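Local coordinates for phosphoribosylglycinamide synthetase (Anaerococcus prevotii, PDB 4DIM), which is probably an ATP-dependent, metal-binding ligase of the ATP-grasp superfamily, related to the enzymes that make phosphoribosylglycinamide in purine synthesis, at residues K347-E359 and S370-E382. Numbering follows the deposited sequence.
Sequences KDDDIVEITFFKE and SNDCIGQIIVKEE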
ATOM      1  N   LYS A 347     -10.533   8.401  27.614  1.00123.09           N
ATOM      2  CA  LYS A 347      -9.277   7.626  27.547  1.00123.72           C
ATOM      3  C   LYS A 347      -9.577   6.125  27.573  1.00125.79           C
ATOM      4  O   LYS A 347     -10.266   5.659  28.489  1.00127.49           O
ATOM      5  CB  LYS A 347      -8.345   7.978  28.733  1.00130.80           C
ATOM      6  CG  LYS A 347      -7.787   9.402  28.674  1.00150.94           C
ATOM      7  CD  LYS A 347      -8.204  10.259  29.877  1.00163.04           C
ATOM      8  CE  LYS A 347      -7.802  11.708  29.721  1.00169.96           C
ATOM      9  NZ  LYS A 347      -8.753  12.486  28.875  1.00165.29           N
ATOM     10  N   ASP A 348      -9.090   5.384  26.558  1.00118.08           N
ATOM     11  CA  ASP A 348      -9.372   3.960  26.407  1.00116.77           C
ATOM     12  C   ASP A 348      -8.197   3.260  25.725  1.00119.35           C
ATOM     13  O   ASP A 348      -7.762   3.690  24.657  1.00115.44           O
ATOM     14  CB  ASP A 348     -10.654   3.827  25.569  1.00115.12           C
ATOM     15  CG  ASP A 348     -11.247   2.442  25.376  1.00126.14           C
ATOM     16  OD1 ASP A 348     -10.632   1.450  25.841  1.00126.53           O
ATOM     17  OD2 ASP A 348     -12.334   2.347  24.760  1.00135.63           O
ATOM     18  N   ASP A 349      -7.707   2.163  26.330  1.00119.83           N
ATOM     19  CA  ASP A 349      -6.598   1.376  25.781  1.00120.31           C
ATOM     20  C   ASP A 349      -6.984   0.623  24.490  1.00120.49           C
ATOM     21  O   ASP A 349      -6.081   0.219  23.756  1.00120.13           O
ATOM     22  CB  ASP A 349      -6.064   0.383  26.823  1.00126.87           C
ATOM     23  CG  ASP A 349      -5.390   1.051  28.009  1.00142.74           C
ATOM     24  OD1 ASP A 349      -5.488   2.310  28.128  1.00142.74           O
ATOM     25  OD2 ASP A 349      -4.770   0.325  28.825  1.00151.81           O
ATOM     26  N   ASP A 350      -8.299   0.435  24.219  1.00113.49           N
ATOM     27  CA  ASP A 350      -8.796  -0.169  22.975  1.00109.43           C
ATOM     28  C   ASP A 350      -8.829   0.876  21.841  1.00104.81           C
ATOM     29  O   ASP A 350      -8.965   0.499  20.689  1.00 98.74           O
ATOM     30  CB  ASP A 350     -10.182  -0.835  23.166  1.00112.16           C
ATOM     31  CG  ASP A 350     -10.132  -2.206  23.834  1.00128.23           C
ATOM     32  OD1 ASP A 350      -9.003  -2.697  24.122  1.00129.07           O
ATOM     33  OD2 ASP A 350     -11.220  -2.788  24.076  1.00136.99           O
ATOM     34  N   ILE A 351      -8.676   2.168  22.161  1.00 91.17           N
ATOM     35  CA  ILE A 351      -8.530   3.233  21.171  1.00 89.04           C
ATOM     36  C   ILE A 351      -7.035   3.393  21.031  1.00 92.84           C
ATOM     37  O   ILE A 351      -6.357   3.860  21.952  1.00 94.34           O
ATOM     38  CB  ILE A 351      -9.240   4.566  21.533  1.00 93.09           C
ATOM     39  CG1 ILE A 351     -10.730   4.343  21.852  1.00 93.83           C
ATOM     40  CG2 ILE A 351      -9.092   5.557  20.377  1.00 91.66           C
ATOM     41  CD1 ILE A 351     -11.430   5.528  22.355  1.00 97.67           C
ATOM     42  N   VAL A 352      -6.518   2.892  19.923  1.00 87.79           N
ATOM     43  CA  VAL A 352      -5.105   2.931  19.610  1.00 87.38           C
ATOM     44  C   VAL A 352      -4.724   4.337  19.177  1.00 92.70           C
ATOM     45  O   VAL A 352      -3.667   4.835  19.551  1.00 94.59           O
ATOM     46  CB  VAL A 352      -4.807   1.898  18.510  1.00 89.11           C
ATOM     47  CG1 VAL A 352      -3.392   2.051  17.979  1.00 88.48           C
ATOM     48  CG2 VAL A 352      -5.073   0.477  19.017  1.00 89.69           C
ATOM     49  N   GLU A 353      -5.557   4.957  18.350  1.00 89.30           N
ATOM     50  CA  GLU A 353      -5.258   6.271  17.821  1.00 89.64           C
ATOM     51  C   GLU A 353      -6.506   7.048  17.449  1.00 91.37           C
ATOM     52  O   GLU A 353      -7.469   6.462  16.966  1.00 88.81           O
ATOM     53  CB  GLU A 353      -4.385   6.122  16.574  1.00 90.56           C
ATOM     54  CG  GLU A 353      -3.614   7.365  16.219  1.00102.75           C
ATOM     55  CD  GLU A 353      -2.978   7.322  14.850  1.00122.41           C
ATOM     56  OE1 GLU A 353      -2.142   6.422  14.591  1.00117.18           O
ATOM     57  OE2 GLU A 353      -3.325   8.198  14.027  1.00119.33           O
ATOM     58  N   ILE A 354      -6.483   8.357  17.745  1.00 90.04           N
ATOM     59  CA  ILE A 354      -7.458   9.366  17.328  1.00 90.20           C
ATOM     60  C   ILE A 354      -6.632  10.564  16.994  1.00 97.77           C
ATOM     61  O   ILE A 354      -6.182  11.253  17.910  1.00101.49           O
ATOM     62  CB  ILE A 354      -8.617   9.731  18.305  1.00 92.96           C
ATOM     63  CG1 ILE A 354      -9.632   8.584  18.442  1.00 91.24           C
ATOM     64  CG2 ILE A 354      -9.342  10.996  17.785  1.00 93.91           C
ATOM     65  CD1 ILE A 354     -10.650   8.774  19.597  1.00 96.23           C
ATOM     66  N   THR A 355      -6.365  10.797  15.713  1.00 93.23           N
ATOM     67  CA  THR A 355      -5.583  11.967  15.333  1.00 94.00           C
ATOM     68  C   THR A 355      -6.326  12.770  14.310  1.00 92.65           C
ATOM     69  O   THR A 355      -6.976  12.210  13.424  1.00 88.15           O
ATOM     70  CB  THR A 355      -4.189  11.566  14.810  1.00105.94           C
ATOM     71  OG1 THR A 355      -4.325  10.704  13.687  1.00105.26           O
ATOM     72  CG2 THR A 355      -3.322  10.923  15.894  1.00106.10           C
ATOM     73  N   PHE A 356      -6.181  14.090  14.414  1.00 91.95           N
ATOM     74  CA  PHE A 356      -6.752  15.034  13.470  1.00 92.81           C
ATOM     75  C   PHE A 356      -5.625  15.652  12.651  1.00100.68           C
ATOM     76  O   PHE A 356      -4.530  15.909  13.165  1.00101.32           O
ATOM     77  CB  PHE A 356      -7.579  16.097  14.194  1.00 95.15           C
ATOM     78  CG  PHE A 356      -8.707  15.463  14.974  1.00 94.77           C
ATOM     79  CD1 PHE A 356      -9.765  14.841  14.315  1.00 95.46           C
ATOM     80  CD2 PHE A 356      -8.636  15.344  16.357  1.00 96.71           C
ATOM     81  CE1 PHE A 356     -10.743  14.157  15.035  1.00 94.34           C
ATOM     82  CE2 PHE A 356      -9.601  14.642  17.065  1.00 97.16           C
ATOM     83  CZ  PHE A 356     -10.662  14.079  16.403  1.00 93.55           C
ATOM     84  N   PHE A 357      -5.892  15.809  11.348  1.00 98.69           N
ATOM     85  CA  PHE A 357      -4.982  16.401  10.370  1.00100.32           C
ATOM     86  C   PHE A 357      -5.271  17.892  10.132  1.00106.07           C
ATOM     87  O   PHE A 357      -4.358  18.595   9.722  1.00109.08           O
ATOM     88  CB  PHE A 357      -5.092  15.662   9.025  1.00101.08           C
ATOM     89  CG  PHE A 357      -5.007  14.151   9.083  1.00 98.49           C
ATOM     90  CD1 PHE A 357      -4.088  13.521   9.909  1.00 98.32           C
ATOM     91  CD2 PHE A 357      -5.771  13.366   8.228  1.00 97.98           C
ATOM     92  CE1 PHE A 357      -4.001  12.145   9.938  1.00 95.98           C
ATOM     93  CE2 PHE A 357      -5.681  11.995   8.258  1.00 96.59           C
ATOM     94  CZ  PHE A 357      -4.823  11.390   9.135  1.00 94.01           C
ATOM     95  N   LYS A 358      -6.519  18.369  10.338  1.00101.83           N
ATOM     96  CA  LYS A 358      -6.859  19.777  10.103  1.00106.08           C
ATOM     97  C   LYS A 358      -6.829  20.585  11.425  1.00111.00           C
ATOM     98  O   LYS A 358      -6.925  20.022  12.520  1.00108.09           O
ATOM     99  CB  LYS A 358      -8.222  19.893   9.386  1.00109.57           C
ATOM    100  CG  LYS A 358      -8.331  19.043   8.100  1.00122.06           C
ATOM    101  CD  LYS A 358      -7.334  19.472   7.006  1.00138.22           C
ATOM    102  CE  LYS A 358      -7.404  18.672   5.722  1.00149.28           C
ATOM    103  NZ  LYS A 358      -8.651  18.919   4.948  1.00161.26           N
ATOM    104  N   GLU A 359      -6.611  21.896  11.300  1.00112.95           N
ATOM    105  CA  GLU A 359      -6.491  22.844  12.423  1.00115.76           C
ATOM    106  C   GLU A 359      -7.197  24.171  12.102  1.00124.07           C
ATOM    107  O   GLU A 359      -7.529  24.413  10.939  1.00124.49           O
ATOM    108  CB  GLU A 359      -5.003  23.094  12.757  1.00119.92           C
ATOM    109  CG  GLU A 359      -4.153  23.658  11.619  1.00139.12           C
ATOM    110  CD  GLU A 359      -2.652  23.706  11.881  1.00162.43           C
ATOM    111  OE1 GLU A 359      -2.070  22.640  12.193  1.00138.85           O
ATOM    112  OE2 GLU A 359      -2.051  24.796  11.716  1.00158.28           O
ATOM    113  N   SER A 370      -8.093  11.427  -1.047  1.00121.52           N
ATOM    114  CA  SER A 370      -7.419  11.071   0.210  1.00117.88           C
ATOM    115  C   SER A 370      -6.850  12.266   1.023  1.00123.49           C
ATOM    116  O   SER A 370      -6.757  12.166   2.250  1.00120.42           O
ATOM    117  CB  SER A 370      -6.278  10.099  -0.084  1.00122.23           C
ATOM    118  OG  SER A 370      -5.596  10.445  -1.282  1.00138.67           O
ATOM    119  N   ASN A 371      -6.487  13.380   0.362  1.00124.53           N
ATOM    120  CA  ASN A 371      -5.907  14.547   1.038  1.00124.82           C
ATOM    121  C   ASN A 371      -6.986  15.379   1.723  1.00126.84           C
ATOM    122  O   ASN A 371      -6.648  16.271   2.510  1.00126.74           O
ATOM    123  CB  ASN A 371      -5.089  15.402   0.064  1.00131.68           C
ATOM    124  CG  ASN A 371      -3.999  14.597  -0.624  1.00161.26           C
ATOM    125  OD1 ASN A 371      -2.951  14.294  -0.031  1.00155.15           O
ATOM    126  ND2 ASN A 371      -4.260  14.137  -1.851  1.00153.53           N
ATOM    127  N   ASP A 372      -8.279  15.066   1.456  1.00121.81           N
ATOM    128  CA  ASP A 372      -9.426  15.706   2.099  1.00121.15           C
ATOM    129  C   ASP A 372      -9.802  15.014   3.453  1.00122.71           C
ATOM    130  O   ASP A 372     -10.833  15.373   4.031  1.00121.56           O
ATOM    131  CB  ASP A 372     -10.650  15.704   1.153  1.00124.76           C
ATOM    132  CG  ASP A 372     -10.419  16.373  -0.176  1.00137.18           C
ATOM    133  OD1 ASP A 372      -9.887  17.505  -0.184  1.00141.34           O
ATOM    134  OD2 ASP A 372     -10.785  15.775  -1.210  1.00141.53           O
ATOM    135  N   CYS A 373      -8.985  14.040   3.962  1.00118.45           N
ATOM    136  CA  CYS A 373      -9.256  13.377   5.246  1.00115.03           C
ATOM    137  C   CYS A 373      -9.056  14.388   6.367  1.00116.58           C
ATOM    138  O   CYS A 373      -8.075  15.146   6.341  1.00117.72           O
ATOM    139  CB  CYS A 373      -8.354  12.156   5.458  1.00114.69           C
ATOM    140  SG  CYS A 373      -8.684  10.745   4.355  1.00119.07           S
ATOM    141  N   ILE A 374      -9.988  14.396   7.340  1.00109.25           N
ATOM    142  CA  ILE A 374      -9.939  15.259   8.533  1.00107.47           C
ATOM    143  C   ILE A 374      -9.044  14.611   9.606  1.00105.21           C
ATOM    144  O   ILE A 374      -8.396  15.309  10.388  1.00105.14           O
ATOM    145  CB  ILE A 374     -11.367  15.541   9.061  1.00110.16           C
ATOM    146  CG1 ILE A 374     -12.130  16.438   8.053  1.00113.91           C
ATOM    147  CG2 ILE A 374     -11.360  16.154  10.477  1.00110.96           C
ATOM    148  CD1 ILE A 374     -12.978  15.673   7.037  1.00124.93           C
ATOM    149  N   GLY A 375      -9.004  13.294   9.627  1.00 97.36           N
ATOM    150  CA  GLY A 375      -8.197  12.570  10.594  1.00 94.01           C
ATOM    151  C   GLY A 375      -8.326  11.085  10.407  1.00 91.78           C
ATOM    152  O   GLY A 375      -8.747  10.620   9.342  1.00 88.11           O
ATOM    153  N   GLN A 376      -7.993  10.342  11.461  1.00 88.28           N
ATOM    154  CA  GLN A 376      -8.102   8.890  11.455  1.00 86.44           C
ATOM    155  C   GLN A 376      -8.250   8.348  12.850  1.00 88.78           C
ATOM    156  O   GLN A 376      -7.749   8.939  13.814  1.00 89.77           O
ATOM    157  CB  GLN A 376      -6.898   8.233  10.781  1.00 88.43           C
ATOM    158  CG  GLN A 376      -5.592   8.370  11.562  1.00 87.41           C
ATOM    159  CD  GLN A 376      -4.406   8.001  10.736  1.00 91.43           C
ATOM    160  OE1 GLN A 376      -4.433   7.985   9.511  1.00 87.79           O
ATOM    161  NE2 GLN A 376      -3.312   7.784  11.376  1.00 87.25           N
ATOM    162  N   ILE A 377      -8.927   7.200  12.928  1.00 83.67           N
ATOM    163  CA  ILE A 377      -9.247   6.468  14.141  1.00 82.92           C
ATOM    164  C   ILE A 377      -8.761   5.045  13.997  1.00 84.31           C
ATOM    165  O   ILE A 377      -9.059   4.401  12.996  1.00 80.54           O
ATOM    166  CB  ILE A 377     -10.785   6.460  14.399  1.00 86.73           C
ATOM    167  CG1 ILE A 377     -11.359   7.901  14.541  1.00 88.39           C
ATOM    168  CG2 ILE A 377     -11.131   5.598  15.634  1.00 87.47           C
ATOM    169  CD1 ILE A 377     -12.830   7.960  14.369  1.00 92.11           C
ATOM    170  N   ILE A 378      -8.107   4.525  15.044  1.00 82.31           N
ATOM    171  CA  ILE A 378      -7.701   3.141  15.096  1.00 80.45           C
ATOM    172  C   ILE A 378      -8.168   2.549  16.427  1.00 81.05           C
ATOM    173  O   ILE A 378      -7.879   3.078  17.494  1.00 78.33           O
ATOM    174  CB  ILE A 378      -6.199   2.886  14.876  1.00 83.43           C
ATOM    175  CG1 ILE A 378      -5.657   3.704  13.735  1.00 82.40           C
ATOM    176  CG2 ILE A 378      -5.975   1.365  14.631  1.00 85.58           C
ATOM    177  CD1 ILE A 378      -4.230   3.661  13.640  1.00 90.92           C
ATOM    178  N   VAL A 379      -8.868   1.418  16.328  1.00 78.74           N
ATOM    179  CA  VAL A 379      -9.348   0.650  17.470  1.00 78.41           C
ATOM    180  C   VAL A 379      -8.933  -0.816  17.300  1.00 80.95           C
ATOM    181  O   VAL A 379      -8.614  -1.250  16.183  1.00 75.86           O
ATOM    182  CB  VAL A 379     -10.846   0.781  17.692  1.00 81.46           C
ATOM    183  CG1 VAL A 379     -11.228   2.252  17.850  1.00 82.43           C
ATOM    184  CG2 VAL A 379     -11.638   0.125  16.567  1.00 80.42           C
ATOM    185  N   LYS A 380      -8.864  -1.521  18.452  1.00 80.79           N
ATOM    186  CA  LYS A 380      -8.560  -2.943  18.602  1.00 82.18           C
ATOM    187  C   LYS A 380      -9.574  -3.526  19.597  1.00 91.57           C
ATOM    188  O   LYS A 380      -9.985  -2.809  20.505  1.00 93.38           O
ATOM    189  CB  LYS A 380      -7.091  -3.176  19.075  1.00 84.31           C
ATOM    190  CG  LYS A 380      -6.731  -2.613  20.455  1.00 87.00           C
ATOM    191  CD  LYS A 380      -5.303  -2.988  20.818  1.00 93.66           C
ATOM    192  CE  LYS A 380      -4.735  -2.359  22.065  1.00 94.42           C
ATOM    193  NZ  LYS A 380      -5.551  -2.625  23.291  1.00122.46           N
ATOM    194  N   GLU A 381      -9.962  -4.808  19.455  1.00 90.28           N
ATOM    195  CA  GLU A 381     -10.956  -5.460  20.338  1.00 92.28           C
ATOM    196  C   GLU A 381     -10.988  -6.994  20.006  1.00 97.28           C
ATOM    197  O   GLU A 381     -10.284  -7.394  19.098  1.00 95.06           O
ATOM    198  CB  GLU A 381     -12.323  -4.765  20.132  1.00 93.20           C
ATOM    199  CG  GLU A 381     -13.457  -5.142  21.064  1.00111.49           C
ATOM    200  CD  GLU A 381     -13.300  -5.272  22.563  1.00123.70           C
ATOM    201  OE1 GLU A 381     -13.767  -4.357  23.283  1.00119.38           O
ATOM    202  OE2 GLU A 381     -12.960  -6.394  23.008  1.00108.57           O
ATOM    203  N   GLU A 382     -11.703  -7.855  20.759  1.00 98.58           N
ATOM    204  CA  GLU A 382     -11.717  -9.313  20.487  1.00100.29           C
ATOM    205  C   GLU A 382     -12.210  -9.665  19.080  1.00100.00           C
ATOM    206  O   GLU A 382     -11.720 -10.624  18.478  1.00 97.38           O
ATOM    207  CB  GLU A 382     -12.595 -10.075  21.501  1.00105.92           C
ATOM    208  CG  GLU A 382     -11.930 -10.364  22.834  1.00122.64           C
ATOM    209  CD  GLU A 382     -12.742 -11.244  23.776  1.00158.70           C
ATOM    210  OE1 GLU A 382     -13.876 -11.628  23.408  1.00156.84           O
ATOM    211  OE2 GLU A 382     -12.248 -11.540  24.890  1.00155.36           O
TER
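Phe357 lays its ring over Gly375, whose CA sits 3.6 Å from the ring centroid in a CH-pi contact, off-centre toward the rim, with Cys373 CB and Gln376 beside it. Two oxygens, Cys373 O and Gln376 OE1, meet the edge of the ring near its plane, and Arg17 adds a cation-pi contact. The arrangement exemplifies an antiparallel edge pairing whose register a classic beta bulge shifts by one: strand 351-356, outermost in a large sheet, runs beside strand 375-381. At the bulge, Val352 N (2.8 Å) and Glu353 N (3.1 Å) both donate to Ile378 O. The bulge sets both residues opposite Ile378, whose branched side chain lies against the CB of each; Ile291 of helix 285-293 packs on Val352 and Ile378. On the face of Glu353, Thr355, Gln376 and Ile378, Gln376 carries CG between backbone N and carbonyl carbon (chi1 69°), close to Thr355 OG1, and NE2 donates a hydrogen bond to Glu353 OE2 (2.7 Å) from the syn side, tilted 24° out of the carboxylate plane. Thr355 OG1 donates to that oxygen's anti lone pair, also at 2.7 Å. Without this carboxylate, as with an alanine here, the Gln376 amide and Thr355 hydroxyl would probably lose their shared acceptor, leaving the amide freer to turn. On the other face Ile354 lies beside Ile377, which packs on Leu391 and Ile395 of helix 384-395. Beyond the bulge, Lys380 runs CG and CD past Val352 CG2, and its NZ bonds Asp349 O (2.9 Å). The carboxylates of Asp350 and Glu381 lie near each other; Lys380 salt-bridges Asp350 OD1 and Lys390 makes weak, long ion pairs to both, charges that would probably offset part of their repulsion.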